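Local structure of uncharacterized protein ScGH5_18 (7LR8) at residues His52-Pro57 against Thr302-His307; Trp226-Thr231 against Gly270-His275; Ala253-Arg258 against Thr398-His403. The protein probably hydrolyses the Manβ1-4GlcNAc disaccharide that remains from the core of N-glycans, as a glycosidase of family GH5, subfamily 18. The protein carries 1 engineered substitution. All blocks are in the same frame, centred on the assembly; numbering follows the deposited sequence.

Contact 1: residues His52-Pro57 against Thr302-His307; sequences HVRVFP and TWWCSH. With BMA (beta-D-mannopyranose), chain D.
H52 has its CG between the backbone N and the carbonyl carbon (chi1 66°), while OG1 of T302 stands beside its own backbone N, anti to the carbonyl carbon. These torsions bring the side chains together: OG1 of T302 lies at the imidazole edge, in its plane, 2.7 Å from NE2 of H52 in a nearly straight hydrogen bond (171°). OG1 is also bonded to the indole N-H of W265, so two partners fix this buried hydroxyl. Nearer the sugar, CZ of F56 comes 3.6 Å from CZ3 of W304, the two rings inclined at 56°. The same CZ lies 3.5 Å above the centre of the R54 guanidinium. That group forms salt bridges to D94 and E268 and hydrogen bonds to N19 and N152, which leaves it little freedom to turn. On one face of W304 lies C3 of the bound mannose, 3.8 Å above the ring plane; CB of C305, which follows a cis peptide bond, covers the other. A tryptophan at the C-terminal end of the eighth barrel strand, followed by a non-proline cis peptide and serving as a platform for the sugar, is characteristic of the (βα)8-barrel active site of GH5 glycosidases.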
loop_
_atom_site.group_PDB
_atom_site.type_symbol
_atom_site.label_atom_id
_atom_site.label_comp_id
_atom_site.label_asym_id
_atom_site.label_seq_id
_atom_site.Cartn_x
_atom_site.Cartn_y
_atom_site.Cartn_z
ATOM N N HIS B 52 26.495 -5.590 14.392
ATOM C CA HIS B 52 25.584 -4.599 13.826
ATOM C C HIS B 52 24.334 -5.305 13.329
ATOM O O HIS B 52 24.305 -6.532 13.172
ATOM C CB HIS B 52 26.226 -3.794 12.677
ATOM C CG HIS B 52 26.535 -4.613 11.465
ATOM N ND1 HIS B 52 27.723 -5.295 11.310
ATOM C CD2 HIS B 52 25.794 -4.890 10.361
ATOM C CE1 HIS B 52 27.713 -5.937 10.153
ATOM N NE2 HIS B 52 26.550 -5.718 9.564
ATOM N N VAL B 53 23.292 -4.509 13.107
ATOM C CA VAL B 53 22.076 -4.957 12.446
ATOM C C VAL B 53 21.744 -3.958 11.354
ATOM O O VAL B 53 22.061 -2.766 11.454
ATOM C CB VAL B 53 20.877 -5.095 13.416
ATOM C CG1 VAL B 53 21.075 -6.287 14.345
ATOM C CG2 VAL B 53 20.690 -3.830 14.223
ATOM N N ARG B 54 21.115 -4.459 10.296
ATOM C CA ARG B 54 20.499 -3.642 9.258
ATOM C C ARG B 54 18.997 -3.736 9.463
ATOM O O ARG B 54 18.469 -4.847 9.579
ATOM C CB ARG B 54 20.907 -4.153 7.871
ATOM C CG ARG B 54 20.085 -3.630 6.692
ATOM C CD ARG B 54 20.938 -3.697 5.419
ATOM N NE ARG B 54 20.213 -3.297 4.210
ATOM C CZ ARG B 54 19.779 -4.132 3.261
ATOM N NH1 ARG B 54 19.998 -5.445 3.350
ATOM N NH2 ARG B 54 19.158 -3.648 2.197
ATOM N N VAL B 55 18.320 -2.581 9.580
ATOM C CA VAL B 55 16.922 -2.553 9.998
ATOM C C VAL B 55 16.057 -1.802 8.983
ATOM O O VAL B 55 16.521 -0.934 8.239
ATOM C CB VAL B 55 16.742 -1.944 11.406
ATOM C CG1 VAL B 55 17.651 -2.652 12.411
ATOM C CG2 VAL B 55 17.022 -0.461 11.398
ATOM N N PHE B 56 14.770 -2.133 8.992
ATOM C CA PHE B 56 13.864 -1.765 7.902
ATOM C C PHE B 56 12.569 -1.116 8.365
ATOM O O PHE B 56 11.614 -1.823 8.743
ATOM C CB PHE B 56 13.547 -2.995 7.062
ATOM C CG PHE B 56 14.759 -3.648 6.486
ATOM C CD1 PHE B 56 15.320 -3.172 5.307
ATOM C CD2 PHE B 56 15.336 -4.745 7.115
ATOM C CE1 PHE B 56 16.440 -3.781 4.769
ATOM C CE2 PHE B 56 16.469 -5.344 6.577
ATOM C CZ PHE B 56 17.012 -4.848 5.397
ATOM N N PRO B 57 12.479 0.211 8.286
ATOM C CA PRO B 57 11.169 0.870 8.294
ATOM C C PRO B 57 10.324 0.376 7.133
ATOM O O PRO B 57 10.846 -0.046 6.098
ATOM C CB PRO B 57 11.508 2.357 8.112
ATOM C CG PRO B 57 12.936 2.505 8.463
ATOM C CD PRO B 57 13.606 1.156 8.258
ATOM N N THR B 302 26.830 -9.267 6.331
ATOM C CA THR B 302 25.549 -9.088 6.998
ATOM C C THR B 302 24.604 -10.166 6.487
ATOM O O THR B 302 24.162 -10.117 5.335
ATOM C CB THR B 302 25.006 -7.676 6.764
ATOM O OG1 THR B 302 26.045 -6.718 7.055
ATOM C CG2 THR B 302 23.817 -7.402 7.668
ATOM N N TRP B 303 24.340 -11.171 7.324
ATOM C CA TRP B 303 23.559 -12.323 6.915
ATOM C C TRP B 303 22.080 -11.974 6.823
ATOM O O TRP B 303 21.547 -11.242 7.661
ATOM C CB TRP B 303 23.758 -13.489 7.899
ATOM C CG TRP B 303 23.371 -14.776 7.273
ATOM C CD1 TRP B 303 22.138 -15.366 7.291
ATOM C CD2 TRP B 303 24.208 -15.620 6.476
ATOM N NE1 TRP B 303 22.167 -16.541 6.568
ATOM C CE2 TRP B 303 23.426 -16.708 6.051
ATOM C CE3 TRP B 303 25.552 -15.558 6.079
ATOM C CZ2 TRP B 303 23.939 -17.722 5.253
ATOM C CZ3 TRP B 303 26.053 -16.569 5.280
ATOM C CH2 TRP B 303 25.253 -17.627 4.880
ATOM N N TRP B 304 21.425 -12.477 5.774
ATOM C CA TRP B 304 19.967 -12.424 5.659
ATOM C C TRP B 304 19.445 -13.807 6.006
ATOM O O TRP B 304 19.619 -14.738 5.218
ATOM C CB TRP B 304 19.510 -12.052 4.251
ATOM C CG TRP B 304 18.022 -11.842 4.226
ATOM C CD1 TRP B 304 17.048 -12.801 4.282
ATOM C CD2 TRP B 304 17.337 -10.579 4.195
ATOM N NE1 TRP B 304 15.804 -12.214 4.287
ATOM C CE2 TRP B 304 15.956 -10.850 4.226
ATOM C CE3 TRP B 304 17.762 -9.247 4.127
ATOM C CZ2 TRP B 304 15.005 -9.840 4.215
ATOM C CZ3 TRP B 304 16.813 -8.251 4.110
ATOM C CH2 TRP B 304 15.455 -8.546 4.148
ATOM N N CYS B 305 18.767 -13.946 7.146
ATOM C CA CYS B 305 18.358 -12.861 8.025
ATOM C C CYS B 305 18.450 -13.360 9.466
ATOM O O CYS B 305 18.859 -14.502 9.708
ATOM C CB CYS B 305 16.936 -12.411 7.699
ATOM S SG CYS B 305 15.762 -13.794 7.569
ATOM N N SER B 306 18.062 -12.516 10.421
ATOM C CA SER B 306 18.211 -12.898 11.823
ATOM C C SER B 306 17.244 -14.022 12.188
ATOM O O SER B 306 17.648 -15.036 12.782
ATOM C CB SER B 306 18.010 -11.673 12.718
ATOM O OG SER B 306 16.687 -11.170 12.637
ATOM N N HIS B 307 15.968 -13.877 11.808
ATOM C CA HIS B 307 14.913 -14.763 12.276
ATOM C C HIS B 307 14.063 -15.268 11.122
ATOM O O HIS B 307 13.760 -14.529 10.179
ATOM C CB HIS B 307 14.027 -14.054 13.299
ATOM C CG HIS B 307 14.728 -13.752 14.586
ATOM N ND1 HIS B 307 15.497 -12.621 14.770
ATOM C CD2 HIS B 307 14.805 -14.452 15.744
ATOM C CE1 HIS B 307 16.001 -12.629 15.991
ATOM N NE2 HIS B 307 15.605 -13.733 16.600
HETATM C C1 BMA D . 16.566 -9.717 -1.231
HETATM C C2 BMA D . 16.150 -9.013 0.100
HETATM C C3 BMA D . 14.728 -9.413 0.439
HETATM C C4 BMA D . 14.544 -10.985 0.288
HETATM C C5 BMA D . 15.908 -11.695 0.060
HETATM C C6 BMA D . 15.779 -13.181 -0.193
HETATM O O2 BMA D . 16.225 -7.600 -0.004
HETATM O O3 BMA D . 13.779 -8.647 -0.345
HETATM O O4 BMA D . 13.954 -11.468 1.463
HETATM O O5 BMA D . 16.543 -11.158 -1.116
HETATM O O6 BMA D . 14.988 -13.347 -1.395
#

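Contact 2: residues Trp226-Thr231 against Gly270-His275; sequences WVFNGT and GAPAPH. With BMA (beta-D-mannopyranose), chain D; NAG (2-acetamido-2-deoxy-beta-D-glucopyranose), chain C.
W226 and F228 meet the disaccharide on one side and G270, P272 and H275 on the other, in two loops that follow neighbouring strands of the (βα)8 barrel, 221-225 and 264-269. The indole of W226 lies between sugar and backbone: O5 of the mannose is 3.3 Å above one face of the ring, and G270 N sits over the opposite face, toward the rim. CZ3 of W226 approaches G270 CA to 3.7 Å. A side chain at that glycine would run into CH2 of W226, so the close approach depends on its absence. E268, which accepts from NE1 of W226, holds the indole from its pyrrole end.

F228 presents its ring edge to both sugars, with CZ 3.4 Å from O6 of the mannose. Its CG, between the backbone N and the carbonyl carbon (chi1 54°), starts the ring toward P272 and the sugars while CB stays against H275. CB of W226 covers one face. From the other loop P272 crosses F228 at about a right angle, its CG 3.5 Å from CD2 of the phenylalanine. Farther out, CB of F228 makes a CH-pi contact with H275, 3.6 Å from the imidazole centroid and 15° off the ring normal.

Backbone, a water and polar side chains hold the loops behind these rings. W226 to N229 form a type I turn, closed by N229 N to W226 O, which puts both aromatic residues in one loop. A water links the loops by accepting from V227 N and donating to G270 O. The turn passes into helix 231-235 through an Asx turn, in which OD1 of N229 accepts from T231 N at 3.0 Å and, on an in-plane lone pair, from T231 OG1 at 2.8 Å.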
loop_
_atom_site.group_PDB
_atom_site.type_symbol
_atom_site.label_atom_id
_atom_site.label_comp_id
_atom_site.label_asym_id
_atom_site.label_seq_id
_atom_site.Cartn_x
_atom_site.Cartn_y
_atom_site.Cartn_z
ATOM N N TRP B 226 22.894 -13.620 -3.803
ATOM C CA TRP B 226 21.764 -14.548 -3.745
ATOM C C TRP B 226 21.901 -15.576 -4.855
ATOM O O TRP B 226 21.666 -15.261 -6.029
ATOM C CB TRP B 226 20.439 -13.790 -3.854
ATOM C CG TRP B 226 20.166 -13.027 -2.615
ATOM C CD1 TRP B 226 20.296 -11.677 -2.428
ATOM C CD2 TRP B 226 19.751 -13.571 -1.366
ATOM N NE1 TRP B 226 19.960 -11.347 -1.134
ATOM C CE2 TRP B 226 19.648 -12.498 -0.454
ATOM C CE3 TRP B 226 19.487 -14.865 -0.918
ATOM C CZ2 TRP B 226 19.245 -12.684 0.867
ATOM C CZ3 TRP B 226 19.090 -15.052 0.403
ATOM C CH2 TRP B 226 18.984 -13.973 1.279
ATOM N N VAL B 227 22.249 -16.816 -4.481
ATOM C CA VAL B 227 22.579 -17.841 -5.474
ATOM C C VAL B 227 21.361 -18.464 -6.139
ATOM O O VAL B 227 21.529 -19.349 -6.987
ATOM C CB VAL B 227 23.474 -18.937 -4.851
ATOM C CG1 VAL B 227 24.789 -18.328 -4.381
ATOM C CG2 VAL B 227 22.778 -19.653 -3.709
ATOM N N PHE B 228 20.139 -18.023 -5.810
ATOM C CA PHE B 228 18.985 -18.415 -6.612
ATOM C C PHE B 228 18.870 -17.597 -7.896
ATOM O O PHE B 228 17.895 -17.758 -8.642
ATOM C CB PHE B 228 17.677 -18.318 -5.802
ATOM C CG PHE B 228 17.419 -16.970 -5.164
ATOM C CD1 PHE B 228 17.352 -15.807 -5.921
ATOM C CD2 PHE B 228 17.205 -16.881 -3.797
ATOM C CE1 PHE B 228 17.107 -14.577 -5.323
ATOM C CE2 PHE B 228 16.965 -15.664 -3.195
ATOM C CZ PHE B 228 16.905 -14.505 -3.959
ATOM N N ASN B 229 19.853 -16.749 -8.173
ATOM C CA ASN B 229 19.864 -15.871 -9.334
ATOM C C ASN B 229 20.305 -16.572 -10.616
ATOM O O ASN B 229 20.673 -15.887 -11.580
ATOM C CB ASN B 229 20.779 -14.677 -9.056
ATOM C CG ASN B 229 22.236 -15.072 -8.927
ATOM O OD1 ASN B 229 22.607 -16.251 -9.082
ATOM N ND2 ASN B 229 23.079 -14.094 -8.636
ATOM N N GLY B 230 20.331 -17.907 -10.630
ATOM C CA GLY B 230 20.852 -18.679 -11.737
ATOM C C GLY B 230 22.145 -19.398 -11.422
ATOM O O GLY B 230 22.519 -20.325 -12.151
ATOM N N THR B 231 22.833 -18.996 -10.349
ATOM C CA THR B 231 24.112 -19.611 -10.021
ATOM C C THR B 231 23.932 -21.057 -9.597
ATOM O O THR B 231 24.559 -21.963 -10.160
ATOM C CB THR B 231 24.811 -18.828 -8.913
ATOM O OG1 THR B 231 25.069 -17.481 -9.350
ATOM C CG2 THR B 231 26.116 -19.523 -8.559
ATOM N N GLY B 270 22.614 -15.051 2.041
ATOM C CA GLY B 270 21.764 -16.002 2.724
ATOM C C GLY B 270 21.780 -17.346 2.032
ATOM O O GLY B 270 22.381 -17.517 0.968
ATOM N N ALA B 271 21.054 -18.294 2.632
ATOM C CA ALA B 271 21.070 -19.703 2.232
ATOM C C ALA B 271 19.658 -20.124 1.844
ATOM O O ALA B 271 18.935 -20.723 2.659
ATOM C CB ALA B 271 21.612 -20.575 3.363
ATOM N N PRO B 272 19.228 -19.849 0.582
ATOM C CA PRO B 272 17.822 -20.079 0.206
ATOM C C PRO B 272 17.534 -21.488 -0.294
ATOM O O PRO B 272 18.112 -21.913 -1.297
ATOM C CB PRO B 272 17.598 -19.065 -0.926
ATOM C CG PRO B 272 18.949 -19.004 -1.601
ATOM C CD PRO B 272 19.986 -19.200 -0.506
ATOM N N ALA B 273 16.616 -22.201 0.357
ATOM C CA ALA B 273 16.216 -23.519 -0.119
ATOM C C ALA B 273 15.278 -23.385 -1.317
ATOM O O ALA B 273 14.507 -22.426 -1.399
ATOM C CB ALA B 273 15.524 -24.301 0.992
ATOM N N PRO B 274 15.321 -24.332 -2.267
ATOM C CA PRO B 274 16.143 -25.549 -2.284
ATOM C C PRO B 274 17.497 -25.380 -2.961
ATOM O O PRO B 274 18.256 -26.355 -3.047
ATOM C CB PRO B 274 15.284 -26.539 -3.082
ATOM C CG PRO B 274 14.226 -25.705 -3.771
ATOM C CD PRO B 274 14.443 -24.273 -3.449
ATOM N N HIS B 275 17.776 -24.176 -3.460
ATOM C CA HIS B 275 19.055 -23.915 -4.109
ATOM C C HIS B 275 20.206 -24.192 -3.154
ATOM O O HIS B 275 21.254 -24.706 -3.563
ATOM C CB HIS B 275 19.072 -22.472 -4.617
ATOM C CG HIS B 275 17.867 -22.130 -5.433
ATOM N ND1 HIS B 275 16.721 -21.602 -4.878
ATOM C CD2 HIS B 275 17.607 -22.289 -6.751
ATOM C CE1 HIS B 275 15.816 -21.428 -5.824
ATOM N NE2 HIS B 275 16.328 -21.838 -6.970
HETATM C C1 BMA D . 16.566 -9.717 -1.231
HETATM C C2 BMA D . 16.150 -9.013 0.100
HETATM C C3 BMA D . 14.728 -9.413 0.439
HETATM C C4 BMA D . 14.544 -10.985 0.288
HETATM C C5 BMA D . 15.908 -11.695 0.060
HETATM C C6 BMA D . 15.779 -13.181 -0.193
HETATM O O2 BMA D . 16.225 -7.600 -0.004
HETATM O O3 BMA D . 13.779 -8.647 -0.345
HETATM O O4 BMA D . 13.954 -11.468 1.463
HETATM O O5 BMA D . 16.543 -11.158 -1.116
HETATM O O6 BMA D . 14.988 -13.347 -1.395
HETATM C C1 NAG C . 14.721 -10.692 -6.126
HETATM C C2 NAG C . 13.597 -10.678 -5.090
HETATM C C3 NAG C . 13.983 -9.802 -3.891
HETATM C C4 NAG C . 15.356 -10.187 -3.342
HETATM C C5 NAG C . 16.361 -10.156 -4.494
HETATM C C6 NAG C . 17.770 -10.552 -4.128
HETATM C C7 NAG C . 11.189 -10.838 -5.594
HETATM C C8 NAG C . 10.031 -10.197 -6.309
HETATM N N2 NAG C . 12.363 -10.205 -5.698
HETATM O O1 NAG C . 14.395 -11.592 -7.131
HETATM O O3 NAG C . 12.996 -9.907 -2.873
HETATM O O4 NAG C . 15.699 -9.260 -2.311
HETATM O O5 NAG C . 15.939 -11.078 -5.507
HETATM O O6 NAG C . 18.654 -10.339 -5.221
HETATM O O7 NAG C . 11.062 -11.875 -4.945
HETATM O O HOH W 1 23.208 -16.590 -1.449
#

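Contact 3: residues Ala253-Arg258 against Thr398-His403; sequences AKAWAR and TVLAEH
A255, W256, T398 and L400 form a buried, mainly apolar seam between the barrel and the small parallel sheet that follows it in the chain. The first two residues lie just beyond helix 240-253; the other two belong to strand 397-400 of the three-stranded sheet. L400 and A255 carry most of the contact. CD2 of L400 rests over the indole face, 3.6 Å from CE2 of W256. This is a CH-pi contact, 24° off the normal of the five-membered ring. The two side chains cross at about a right angle, with CD1 of L400 reaching CD1 of W256. CG of L400 touches the carbonyl oxygen of A255 at 3.4 Å, and A255 CB meets OG1 of T398 at 3.3 Å. An alanine in place of W256 would probably open a gap beside L400, leaving CD2 without its aromatic platform and withdrawing the indole from P211, A215 and V362.

The hydroxyl of T398 is hydrogen-bonded to the carbonyl oxygen of E251, near the helix end. The polar bridge between the segments is a water, donating to A255 O and accepting from L400 N. V399 turns the other way, against helix 407-413. The arrangement is that of a compact α/β domain, with central strand 358-362, docked by strand 397-400, one of its two edge strands, against the outside of a (βα)8 barrel.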
loop_
_atom_site.group_PDB
_atom_site.type_symbol
_atom_site.label_atom_id
_atom_site.label_comp_id
_atom_site.label_asym_id
_atom_site.label_seq_id
_atom_site.Cartn_x
_atom_site.Cartn_y
_atom_site.Cartn_z
ATOM N N ALA B 253 32.750 -5.791 -7.829
ATOM C CA ALA B 253 32.340 -4.419 -7.547
ATOM C C ALA B 253 33.538 -3.479 -7.491
ATOM O O ALA B 253 33.414 -2.288 -7.803
ATOM C CB ALA B 253 31.556 -4.376 -6.234
ATOM N N LYS B 254 34.707 -4.003 -7.128
ATOM C CA LYS B 254 35.916 -3.199 -7.050
ATOM C C LYS B 254 36.348 -2.642 -8.403
ATOM O O LYS B 254 37.038 -1.616 -8.437
ATOM C CB LYS B 254 37.050 -4.028 -6.445
ATOM C CG LYS B 254 36.828 -4.371 -4.974
ATOM C CD LYS B 254 37.931 -5.246 -4.414
ATOM C CE LYS B 254 37.687 -5.508 -2.932
ATOM N NZ LYS B 254 38.701 -6.419 -2.367
ATOM N N ALA B 255 35.977 -3.287 -9.515
ATOM C CA ALA B 255 36.477 -2.829 -10.810
ATOM C C ALA B 255 36.068 -1.392 -11.106
ATOM O O ALA B 255 36.810 -0.670 -11.783
ATOM C CB ALA B 255 35.993 -3.750 -11.929
ATOM N N TRP B 256 34.910 -0.961 -10.608
ATOM C CA TRP B 256 34.343 0.343 -10.934
ATOM C C TRP B 256 34.666 1.421 -9.909
ATOM O O TRP B 256 34.273 2.576 -10.103
ATOM C CB TRP B 256 32.816 0.238 -11.091
ATOM C CG TRP B 256 32.383 -0.396 -12.380
ATOM C CD1 TRP B 256 32.106 0.238 -13.557
ATOM C CD2 TRP B 256 32.183 -1.795 -12.620
ATOM N NE1 TRP B 256 31.746 -0.680 -14.517
ATOM C CE2 TRP B 256 31.796 -1.938 -13.967
ATOM C CE3 TRP B 256 32.307 -2.945 -11.826
ATOM C CZ2 TRP B 256 31.511 -3.179 -14.537
ATOM C CZ3 TRP B 256 32.027 -4.180 -12.395
ATOM C CH2 TRP B 256 31.633 -4.286 -13.736
ATOM N N ALA B 257 35.367 1.086 -8.828
ATOM C CA ALA B 257 35.681 2.083 -7.813
ATOM C C ALA B 257 36.744 3.053 -8.310
ATOM O O ALA B 257 37.704 2.663 -8.983
ATOM C CB ALA B 257 36.164 1.407 -6.525
ATOM N N ARG B 258 36.578 4.333 -7.959
ATOM C CA ARG B 258 37.632 5.307 -8.200
ATOM C C ARG B 258 38.703 5.250 -7.119
ATOM O O ARG B 258 39.883 5.456 -7.414
ATOM C CB ARG B 258 37.039 6.721 -8.296
ATOM N N THR B 398 39.261 -8.111 -9.985
ATOM C CA THR B 398 38.835 -7.701 -11.319
ATOM C C THR B 398 39.371 -6.309 -11.635
ATOM O O THR B 398 39.710 -5.526 -10.739
ATOM C CB THR B 398 37.297 -7.721 -11.480
ATOM O OG1 THR B 398 36.679 -6.733 -10.633
ATOM C CG2 THR B 398 36.741 -9.095 -11.138
ATOM N N VAL B 399 39.463 -6.018 -12.931
ATOM C CA VAL B 399 39.901 -4.710 -13.412
ATOM C C VAL B 399 39.134 -4.401 -14.691
ATOM O O VAL B 399 38.907 -5.287 -15.520
ATOM C CB VAL B 399 41.432 -4.669 -13.631
ATOM C CG1 VAL B 399 41.860 -5.630 -14.734
ATOM C CG2 VAL B 399 41.896 -3.241 -13.949
ATOM N N LEU B 400 38.709 -3.143 -14.840
ATOM C CA LEU B 400 37.990 -2.737 -16.040
ATOM C C LEU B 400 38.909 -2.727 -17.256
ATOM O O LEU B 400 40.105 -2.427 -17.161
ATOM C CB LEU B 400 37.377 -1.349 -15.858
ATOM C CG LEU B 400 36.109 -1.239 -15.020
ATOM C CD1 LEU B 400 35.623 0.208 -15.056
ATOM C CD2 LEU B 400 35.034 -2.187 -15.544
ATOM N N ALA B 401 38.327 -3.055 -18.416
ATOM C CA ALA B 401 39.073 -3.023 -19.673
ATOM C C ALA B 401 39.803 -1.698 -19.858
ATOM O O ALA B 401 40.962 -1.672 -20.294
ATOM C CB ALA B 401 38.124 -3.275 -20.849
ATOM N N GLU B 402 39.145 -0.585 -19.516
ATOM C CA GLU B 402 39.742 0.734 -19.692
ATOM C C GLU B 402 40.952 0.950 -18.791
ATOM O O GLU B 402 41.719 1.891 -19.027
ATOM C CB GLU B 402 38.699 1.822 -19.426
ATOM C CG GLU B 402 37.996 1.700 -18.080
ATOM C CD GLU B 402 36.848 2.688 -17.925
ATOM O OE1 GLU B 402 37.113 3.863 -17.592
ATOM O OE2 GLU B 402 35.681 2.288 -18.135
ATOM N N HIS B 403 41.134 0.111 -17.767
ATOM C CA HIS B 403 42.255 0.224 -16.843
ATOM C C HIS B 403 43.235 -0.934 -16.959
ATOM O O HIS B 403 44.207 -0.983 -16.194
ATOM C CB HIS B 403 41.748 0.313 -15.394
ATOM C CG HIS B 403 40.909 1.525 -15.116
ATOM N ND1 HIS B 403 41.341 2.805 -15.384
ATOM C CD2 HIS B 403 39.670 1.649 -14.584
ATOM C CE1 HIS B 403 40.399 3.667 -15.043
ATOM N NE2 HIS B 403 39.374 2.992 -14.553
HETATM O O HOH W 2 39.253 -1.415 -12.794
#

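In the fold
Contacts 1 and 2 both line the glycan pocket and touch the same mannose, meeting where CB of W304 packs 3.5 Å from CZ2 of W226. Contact 1 is the deeper, centred about 10 Å from the middle of the chain, and combines charged, hydrogen-bonded and aromatic groups at the ends of barrel strands 52-55 and 298-304. Contact 2, at about 15 Å and only partly buried, joins loops by aromatic rings, a proline and one water. Contact 3, about 19 Å from the middle, is still buried because a second domain covers it; its centre is about 29 Å from that of contact 1. It too sets a tryptophan face against a partner, but leucine, not sugar.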